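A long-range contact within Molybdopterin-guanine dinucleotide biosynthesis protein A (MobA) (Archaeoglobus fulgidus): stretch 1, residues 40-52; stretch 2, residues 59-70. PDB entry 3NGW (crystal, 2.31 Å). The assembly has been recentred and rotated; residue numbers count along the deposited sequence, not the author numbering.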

ATOM      1  N   GLN A  40       6.458 -11.249   5.426  1.00 35.98           N
ATOM      2  CA  GLN A  40       7.592 -11.139   4.505  1.00 29.60           C
ATOM      3  C   GLN A  40       7.340  -9.824   3.799  1.00 31.35           C
ATOM      4  O   GLN A  40       6.777  -9.775   2.703  1.00 29.19           O
ATOM      5  N   THR A  41       7.797  -8.763   4.444  1.00 33.03           N
ATOM      6  CA  THR A  41       7.551  -7.400   4.008  1.00 34.62           C
ATOM      7  C   THR A  41       8.718  -6.566   3.499  1.00 30.43           C
ATOM      8  O   THR A  41       9.841  -6.710   3.960  1.00 32.48           O
ATOM      9  N   VAL A  42       8.433  -5.702   2.529  1.00 34.24           N
ATOM     10  CA  VAL A  42       9.416  -4.750   2.026  1.00 33.50           C
ATOM     11  C   VAL A  42       8.692  -3.418   2.048  1.00 30.69           C
ATOM     12  O   VAL A  42       7.482  -3.357   1.857  1.00 31.42           O
ATOM     13  N   PHE A  43       9.436  -2.358   2.318  1.00 34.95           N
ATOM     14  CA  PHE A  43       8.867  -1.028   2.349  1.00 31.65           C
ATOM     15  C   PHE A  43       9.393  -0.316   1.116  1.00 34.85           C
ATOM     16  O   PHE A  43      10.602  -0.119   0.968  1.00 33.41           O
ATOM     17  N   VAL A  44       8.475   0.040   0.222  1.00 34.77           N
ATOM     18  CA  VAL A  44       8.827   0.691  -1.031  1.00 31.44           C
ATOM     19  C   VAL A  44       8.879   2.210  -0.933  1.00 32.96           C
ATOM     20  O   VAL A  44       7.855   2.875  -0.778  1.00 31.06           O
ATOM     21  N   CYS A  45      10.091   2.741  -1.034  1.00 30.60           N
ATOM     22  CA  CYS A  45      10.337   4.176  -0.952  1.00 36.84           C
ATOM     23  C   CYS A  45      10.243   4.833  -2.317  1.00 35.95           C
ATOM     24  O   CYS A  45      10.316   4.156  -3.344  1.00 41.08           O
ATOM     25  N   ARG A  46      10.100   6.154  -2.332  1.00 39.21           N
ATOM     26  CA  ARG A  46      10.000   6.890  -3.593  1.00 42.11           C
ATOM     27  C   ARG A  46      11.313   6.913  -4.366  1.00 41.48           C
ATOM     28  O   ARG A  46      11.310   7.045  -5.588  1.00 41.29           O
ATOM     29  N   ASP A  47      12.429   6.788  -3.654  1.00 39.73           N
ATOM     30  CA  ASP A  47      13.749   6.767  -4.282  1.00 38.42           C
ATOM     31  C   ASP A  47      14.766   6.224  -3.294  1.00 37.52           C
ATOM     32  O   ASP A  47      14.480   6.104  -2.105  1.00 38.53           O
ATOM     33  N   GLU A  48      15.948   5.890  -3.796  1.00 34.35           N
ATOM     34  CA  GLU A  48      17.013   5.327  -2.976  1.00 33.66           C
ATOM     35  C   GLU A  48      17.412   6.257  -1.836  1.00 37.23           C
ATOM     36  O   GLU A  48      17.849   5.811  -0.775  1.00 44.26           O
ATOM     37  N   LYS A  49      17.251   7.552  -2.059  1.00 37.34           N
ATOM     38  CA  LYS A  49      17.578   8.553  -1.057  1.00 36.17           C
ATOM     39  C   LYS A  49      16.736   8.308   0.202  1.00 32.86           C
ATOM     40  O   LYS A  49      17.259   8.264   1.315  1.00 34.22           O
ATOM     41  N   GLN A  50      15.431   8.138   0.017  1.00 31.44           N
ATOM     42  CA  GLN A  50      14.536   7.879   1.133  1.00 29.16           C
ATOM     43  C   GLN A  50      14.872   6.531   1.782  1.00 33.15           C
ATOM     44  O   GLN A  50      14.869   6.400   3.003  1.00 35.40           O
ATOM     45  N   ALA A  51      15.162   5.529   0.958  1.00 39.56           N
ATOM     46  CA  ALA A  51      15.509   4.206   1.465  1.00 39.41           C
ATOM     47  C   ALA A  51      16.732   4.317   2.358  1.00 36.13           C
ATOM     48  O   ALA A  51      16.807   3.672   3.401  1.00 39.37           O
ATOM     49  N   GLU A  52      17.700   5.132   1.953  1.00 44.18           N
ATOM     50  CA  GLU A  52      18.899   5.296   2.765  1.00 45.23           C
ATOM     51  C   GLU A  52      18.580   5.979   4.091  1.00 38.22           C
ATOM     52  O   GLU A  52      19.080   5.566   5.136  1.00 41.54           O
ATOM     53  N   GLU A  59      15.798  -1.158  11.073  1.00 29.67           N
ATOM     54  CA  GLU A  59      16.303  -2.386  10.492  1.00 28.17           C
ATOM     55  C   GLU A  59      15.128  -3.068   9.792  1.00 31.97           C
ATOM     56  O   GLU A  59      14.381  -3.826  10.420  1.00 34.79           O
ATOM     57  N   ALA A  60      14.948  -2.778   8.505  1.00 33.02           N
ATOM     58  CA  ALA A  60      13.868  -3.363   7.709  1.00 30.27           C
ATOM     59  C   ALA A  60      14.322  -3.340   6.262  1.00 31.33           C
ATOM     60  O   ALA A  60      15.333  -2.730   5.946  1.00 41.88           O
ATOM     61  N   GLU A  61      13.586  -4.008   5.388  1.00 28.08           N
ATOM     62  CA  GLU A  61      13.943  -4.058   3.980  1.00 27.12           C
ATOM     63  C   GLU A  61      13.327  -2.877   3.207  1.00 29.67           C
ATOM     64  O   GLU A  61      12.123  -2.850   2.962  1.00 35.15           O
ATOM     65  N   PHE A  62      14.150  -1.895   2.845  1.00 30.22           N
ATOM     66  CA  PHE A  62      13.677  -0.737   2.094  1.00 28.82           C
ATOM     67  C   PHE A  62      14.146  -0.811   0.659  1.00 35.65           C
ATOM     68  O   PHE A  62      15.344  -0.862   0.391  1.00 38.99           O
ATOM     69  N   ILE A  63      13.194  -0.810  -0.265  1.00 34.95           N
ATOM     70  CA  ILE A  63      13.514  -0.892  -1.682  1.00 40.02           C
ATOM     71  C   ILE A  63      12.955   0.321  -2.446  1.00 41.44           C
ATOM     72  O   ILE A  63      12.260   1.161  -1.872  1.00 38.22           O
ATOM     73  N   TRP A  64      13.259   0.400  -3.737  1.00 36.71           N
ATOM     74  CA  TRP A  64      12.806   1.505  -4.567  1.00 39.80           C
ATOM     75  C   TRP A  64      12.799   1.061  -6.029  1.00 40.13           C
ATOM     76  O   TRP A  64      13.424   0.056  -6.369  1.00 42.44           O
ATOM     77  N   ASP A  65      12.084   1.794  -6.886  1.00 45.27           N
ATOM     78  CA  ASP A  65      12.017   1.467  -8.314  1.00 44.60           C
ATOM     79  C   ASP A  65      13.397   1.669  -8.940  1.00 47.50           C
ATOM     80  O   ASP A  65      13.921   2.784  -8.958  1.00 41.64           O
ATOM     81  N   LEU A  66      13.967   0.584  -9.463  1.00 50.58           N
ATOM     82  CA  LEU A  66      15.300   0.607 -10.071  1.00 52.33           C
ATOM     83  C   LEU A  66      15.474   1.711 -11.106  1.00 51.39           C
ATOM     84  O   LEU A  66      16.522   2.352 -11.163  1.00 53.67           O
ATOM     85  N   HIS A  67      14.455   1.930 -11.930  1.00 47.43           N
ATOM     86  CA  HIS A  67      14.563   2.961 -12.946  1.00 58.23           C
ATOM     87  C   HIS A  67      13.867   4.262 -12.561  1.00 60.59           C
ATOM     88  O   HIS A  67      13.162   4.885 -13.360  1.00 61.58           O
ATOM     89  N   LYS A  68      14.088   4.655 -11.313  1.00 57.57           N
ATOM     90  CA  LYS A  68      13.556   5.885 -10.754  1.00 53.23           C
ATOM     91  C   LYS A  68      12.133   6.242 -11.193  1.00 53.12           C
ATOM     92  O   LYS A  68      11.873   7.367 -11.625  1.00 53.66           O
ATOM     93  N   GLY A  69      11.215   5.285 -11.085  1.00 51.34           N
ATOM     94  CA  GLY A  69       9.830   5.546 -11.444  1.00 49.74           C
ATOM     95  C   GLY A  69       9.155   6.309 -10.310  1.00 53.17           C
ATOM     96  O   GLY A  69       9.507   6.123  -9.145  1.00 52.09           O
ATOM     97  N   VAL A  70       8.186   7.160 -10.633  1.00 52.02           N
ATOM     98  CA  VAL A  70       7.502   7.948  -9.607  1.00 48.71           C
ATOM     99  C   VAL A  70       6.008   7.623  -9.454  1.00 50.16           C
ATOM    100  O   VAL A  70       5.312   7.372 -10.439  1.00 46.25           O
TER

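Two parallel strands that pair by backbone hydrogen bonds send alternate side chains to opposite faces of the sheet, and each face must then be packed separately. The contact in MobA illustrates this well. Phe43 and Phe62, bridged partners that both adopt m rotamers (chi1 -65° in each), share one face. Phe43 CB lies 3.5 Å from Phe62 CD2, and the rings meet obliquely, with centroids 5.7 Å apart and planes at 42°. Phe43 CE2 reaches Ala60 CB at 3.9 Å, while Cys45, also m, brings SG to 3.8 Å from Phe62 CD2.

The other face belongs to Val44 (t) and Ile63 (chi1 p, chi2 t). The end of the Ile63 side chain comes nearer to the first strand than its start, and CD1 lies 3.6 Å from Val42 CG2 and 3.9 Å from Val44 CG2. Between the faces, the backbone fixes the register: Phe43 N donates to Glu61 O (2.8 Å), Ile63 N to Phe43 O (3.0 Å), and Cys45 N to Ile63 O (2.8 Å).

Beyond the strands, the helix beginning at Glu48 adds a second layer. Ala51 points toward the other stretch, and its small CB fits 3.9 Å from Phe62 CB and 3.4 Å from Trp64 CE3. Trp64 (chi1 p, chi2 87°) receives Glu48 CG over one face, 3.6 Å from the centroid of its six-membered ring. Asp47 caps this helix, its OD2 accepting from Gln50 N at 2.8 Å.

At the polar edge, water takes over where direct pairing stops. Water 1 donates to Thr41 O (2.7 Å) and accepts from Glu61 N (2.9 Å); water 2 likewise joins Cys45 O (2.7 Å) to Asp65 N (2.6 Å), extending the ladder at both ends.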

ATOM      1  CB  GLN A  40       7.583 -12.280   3.505  1.00 30.99           C
ATOM      2  CG  GLN A  40       8.878 -12.376   2.737  1.00 32.48           C
ATOM      3  CD  GLN A  40       8.817 -13.428   1.661  1.00 38.37           C
ATOM      4  OE1 GLN A  40       8.035 -14.375   1.761  1.00 39.68           O
ATOM      5  NE2 GLN A  40       9.649 -13.284   0.629  1.00 33.12           N
ATOM      6  CB  THR A  41       6.922  -6.636   5.187  1.00 31.20           C
ATOM      7  OG1 THR A  41       5.828  -7.405   5.699  1.00 32.49           O
ATOM      8  CG2 THR A  41       6.444  -5.269   4.768  1.00 26.48           C
ATOM      9  CB  VAL A  42       9.901  -5.029   0.574  1.00 32.30           C
ATOM     10  CG1 VAL A  42      10.658  -6.333   0.520  1.00 23.62           C
ATOM     11  CG2 VAL A  42       8.726  -5.026  -0.393  1.00 30.48           C
ATOM     12  CB  PHE A  43       9.291  -0.329   3.632  1.00 36.56           C
ATOM     13  CG  PHE A  43       8.732  -0.971   4.866  1.00 30.86           C
ATOM     14  CD1 PHE A  43       7.502  -0.570   5.383  1.00 36.34           C
ATOM     15  CD2 PHE A  43       9.404  -2.027   5.473  1.00 30.49           C
ATOM     16  CE1 PHE A  43       6.944  -1.223   6.499  1.00 38.56           C
ATOM     17  CE2 PHE A  43       8.864  -2.686   6.579  1.00 24.44           C
ATOM     18  CZ  PHE A  43       7.630  -2.285   7.094  1.00 27.97           C
ATOM     19  CB  VAL A  44       7.839   0.298  -2.140  1.00 33.40           C
ATOM     20  CG1 VAL A  44       8.342   0.815  -3.489  1.00 18.87           C
ATOM     21  CG2 VAL A  44       7.673  -1.213  -2.160  1.00 21.12           C
ATOM     22  CB  CYS A  45      11.726   4.425  -0.365  1.00 29.97           C
ATOM     23  SG  CYS A  45      12.002   3.562   1.192  1.00 37.26           S
ATOM     24  CB  ARG A  46       9.528   8.316  -3.333  1.00 35.79           C
ATOM     25  CG  ARG A  46      10.370   9.051  -2.342  1.00 39.91           C
ATOM     26  CD  ARG A  46       9.912  10.471  -2.193  1.00 33.91           C
ATOM     27  NE  ARG A  46      10.609  11.079  -1.075  1.00 49.18           N
ATOM     28  CZ  ARG A  46      10.150  11.105   0.172  1.00 46.04           C
ATOM     29  NH1 ARG A  46       8.971  10.568   0.466  1.00 32.56           N
ATOM     30  NH2 ARG A  46      10.894  11.642   1.130  1.00 44.86           N
ATOM     31  CB  ASP A  47      14.159   8.168  -4.744  1.00 42.13           C
ATOM     32  CG  ASP A  47      14.171   9.173  -3.618  1.00 39.39           C
ATOM     33  OD1 ASP A  47      14.177  10.385  -3.907  1.00 51.05           O
ATOM     34  OD2 ASP A  47      14.183   8.757  -2.447  1.00 51.64           O
ATOM     35  CB  GLU A  48      18.216   5.008  -3.866  1.00 33.77           C
ATOM     36  CG  GLU A  48      19.419   4.443  -3.138  1.00 49.18           C
ATOM     37  CD  GLU A  48      20.454   3.852  -4.090  1.00 56.87           C
ATOM     38  OE1 GLU A  48      20.759   4.485  -5.125  1.00 65.21           O
ATOM     39  OE2 GLU A  48      20.974   2.755  -3.798  1.00 59.53           O
ATOM     40  CB  LYS A  49      17.308   9.939  -1.642  1.00 35.99           C
ATOM     41  CG  LYS A  49      17.676  11.110  -0.754  1.00 53.56           C
ATOM     42  CD  LYS A  49      17.764  12.411  -1.562  1.00 53.99           C
ATOM     43  CE  LYS A  49      16.443  12.769  -2.241  1.00 55.26           C
ATOM     44  NZ  LYS A  49      16.527  14.096  -2.913  1.00 51.94           N
ATOM     45  CB  GLN A  50      13.073   7.888   0.661  1.00 31.14           C
ATOM     46  CG  GLN A  50      12.094   7.468   1.752  1.00 33.48           C
ATOM     47  CD  GLN A  50      10.656   7.612   1.349  1.00 29.37           C
ATOM     48  OE1 GLN A  50      10.279   7.276   0.228  1.00 36.85           O
ATOM     49  NE2 GLN A  50       9.832   8.101   2.267  1.00 25.28           N
ATOM     50  CB  ALA A  51      15.793   3.250   0.306  1.00 31.86           C
ATOM     51  CB  GLU A  52      19.967   6.101   2.019  1.00 49.86           C
ATOM     52  CG  GLU A  52      20.789   5.308   1.018  1.00 64.78           C
ATOM     53  CD  GLU A  52      21.890   6.153   0.395  1.00 78.55           C
ATOM     54  OE1 GLU A  52      22.721   6.695   1.160  1.00 87.31           O
ATOM     55  OE2 GLU A  52      21.930   6.279  -0.852  1.00 77.91           O
ATOM     56  CB  GLU A  59      16.818  -3.296  11.597  1.00 40.63           C
ATOM     57  CG  GLU A  59      17.684  -4.442  11.138  1.00 54.35           C
ATOM     58  CD  GLU A  59      19.153  -4.072  11.146  1.00 76.72           C
ATOM     59  OE1 GLU A  59      19.549  -3.218  10.317  1.00 81.10           O
ATOM     60  OE2 GLU A  59      19.907  -4.625  11.987  1.00 77.79           O
ATOM     61  CB  ALA A  60      12.579  -2.555   7.876  1.00 20.88           C
ATOM     62  CB  GLU A  61      13.463  -5.400   3.408  1.00 39.36           C
ATOM     63  CG  GLU A  61      13.732  -5.632   1.924  1.00 57.92           C
ATOM     64  CD  GLU A  61      14.945  -6.519   1.661  1.00 62.26           C
ATOM     65  OE1 GLU A  61      16.052  -6.156   2.105  1.00 69.32           O
ATOM     66  OE2 GLU A  61      14.786  -7.573   1.006  1.00 60.08           O
ATOM     67  CB  PHE A  62      14.170   0.573   2.711  1.00 27.48           C
ATOM     68  CG  PHE A  62      13.635   0.832   4.078  1.00 33.18           C
ATOM     69  CD1 PHE A  62      14.430   0.605   5.199  1.00 33.50           C
ATOM     70  CD2 PHE A  62      12.325   1.255   4.256  1.00 23.39           C
ATOM     71  CE1 PHE A  62      13.938   0.803   6.483  1.00 25.13           C
ATOM     72  CE2 PHE A  62      11.817   1.457   5.537  1.00 40.57           C
ATOM     73  CZ  PHE A  62      12.631   1.224   6.659  1.00 35.87           C
ATOM     74  CB  ILE A  63      12.956  -2.215  -2.273  1.00 33.15           C
ATOM     75  CG1 ILE A  63      11.426  -2.244  -2.176  1.00 33.90           C
ATOM     76  CG2 ILE A  63      13.522  -3.398  -1.489  1.00 31.22           C
ATOM     77  CD1 ILE A  63      10.789  -3.424  -2.887  1.00 27.80           C
ATOM     78  CB  TRP A  64      13.739   2.703  -4.371  1.00 29.95           C
ATOM     79  CG  TRP A  64      15.164   2.438  -4.796  1.00 46.17           C
ATOM     80  CD1 TRP A  64      15.689   2.588  -6.051  1.00 51.70           C
ATOM     81  CD2 TRP A  64      16.231   1.931  -3.979  1.00 36.56           C
ATOM     82  NE1 TRP A  64      17.012   2.209  -6.066  1.00 43.37           N
ATOM     83  CE2 TRP A  64      17.369   1.803  -4.806  1.00 40.99           C
ATOM     84  CE3 TRP A  64      16.336   1.576  -2.629  1.00 35.69           C
ATOM     85  CZ2 TRP A  64      18.592   1.333  -4.335  1.00 39.10           C
ATOM     86  CZ3 TRP A  64      17.555   1.108  -2.154  1.00 43.83           C
ATOM     87  CH2 TRP A  64      18.671   0.992  -3.008  1.00 41.78           C
ATOM     88  CB  ASP A  65      10.998   2.361  -9.023  1.00 42.26           C
ATOM     89  CG  ASP A  65      10.676   1.878 -10.439  1.00 54.94           C
ATOM     90  OD1 ASP A  65      10.025   0.817 -10.578  1.00 59.44           O
ATOM     91  OD2 ASP A  65      11.077   2.551 -11.411  1.00 45.89           O
ATOM     92  CB  LEU A  66      15.618  -0.741 -10.733  1.00 53.29           C
ATOM     93  CG  LEU A  66      17.053  -1.283 -10.591  1.00 70.50           C
ATOM     94  CD1 LEU A  66      17.248  -2.466 -11.551  1.00 67.61           C
ATOM     95  CD2 LEU A  66      18.081  -0.198 -10.896  1.00 68.18           C
ATOM     96  CB  HIS A  67      14.058   2.430 -14.291  1.00 70.38           C
ATOM     97  CG  HIS A  67      14.866   1.282 -14.819  1.00 81.20           C
ATOM     98  ND1 HIS A  67      16.243   1.298 -14.857  1.00 79.41           N
ATOM     99  CD2 HIS A  67      14.488   0.084 -15.329  1.00 84.21           C
ATOM    100  CE1 HIS A  67      16.682   0.159 -15.365  1.00 81.73           C
ATOM    101  NE2 HIS A  67      15.637  -0.595 -15.661  1.00 83.59           N
ATOM    102  CB  LYS A  68      14.518   7.035 -11.081  1.00 48.48           C
ATOM    103  CG  LYS A  68      15.996   6.652 -10.955  1.00 57.12           C
ATOM    104  CD  LYS A  68      16.906   7.877 -10.854  1.00 67.27           C
ATOM    105  CE  LYS A  68      17.072   8.360  -9.401  1.00 73.13           C
ATOM    106  NZ  LYS A  68      15.783   8.662  -8.688  1.00 61.38           N
ATOM    107  CB  VAL A  70       7.641   9.466  -9.898  1.00 55.09           C
ATOM    108  CG1 VAL A  70       7.177  10.268  -8.697  1.00 51.36           C
ATOM    109  CG2 VAL A  70       9.088   9.810 -10.246  1.00 54.82           C
TER
HETATM  110  O   HOH W   1      11.290  -5.727   6.014  1.00 37.65           O
HETATM  111  O   HOH W   2      10.670   3.761  -5.950  1.00 43.41           O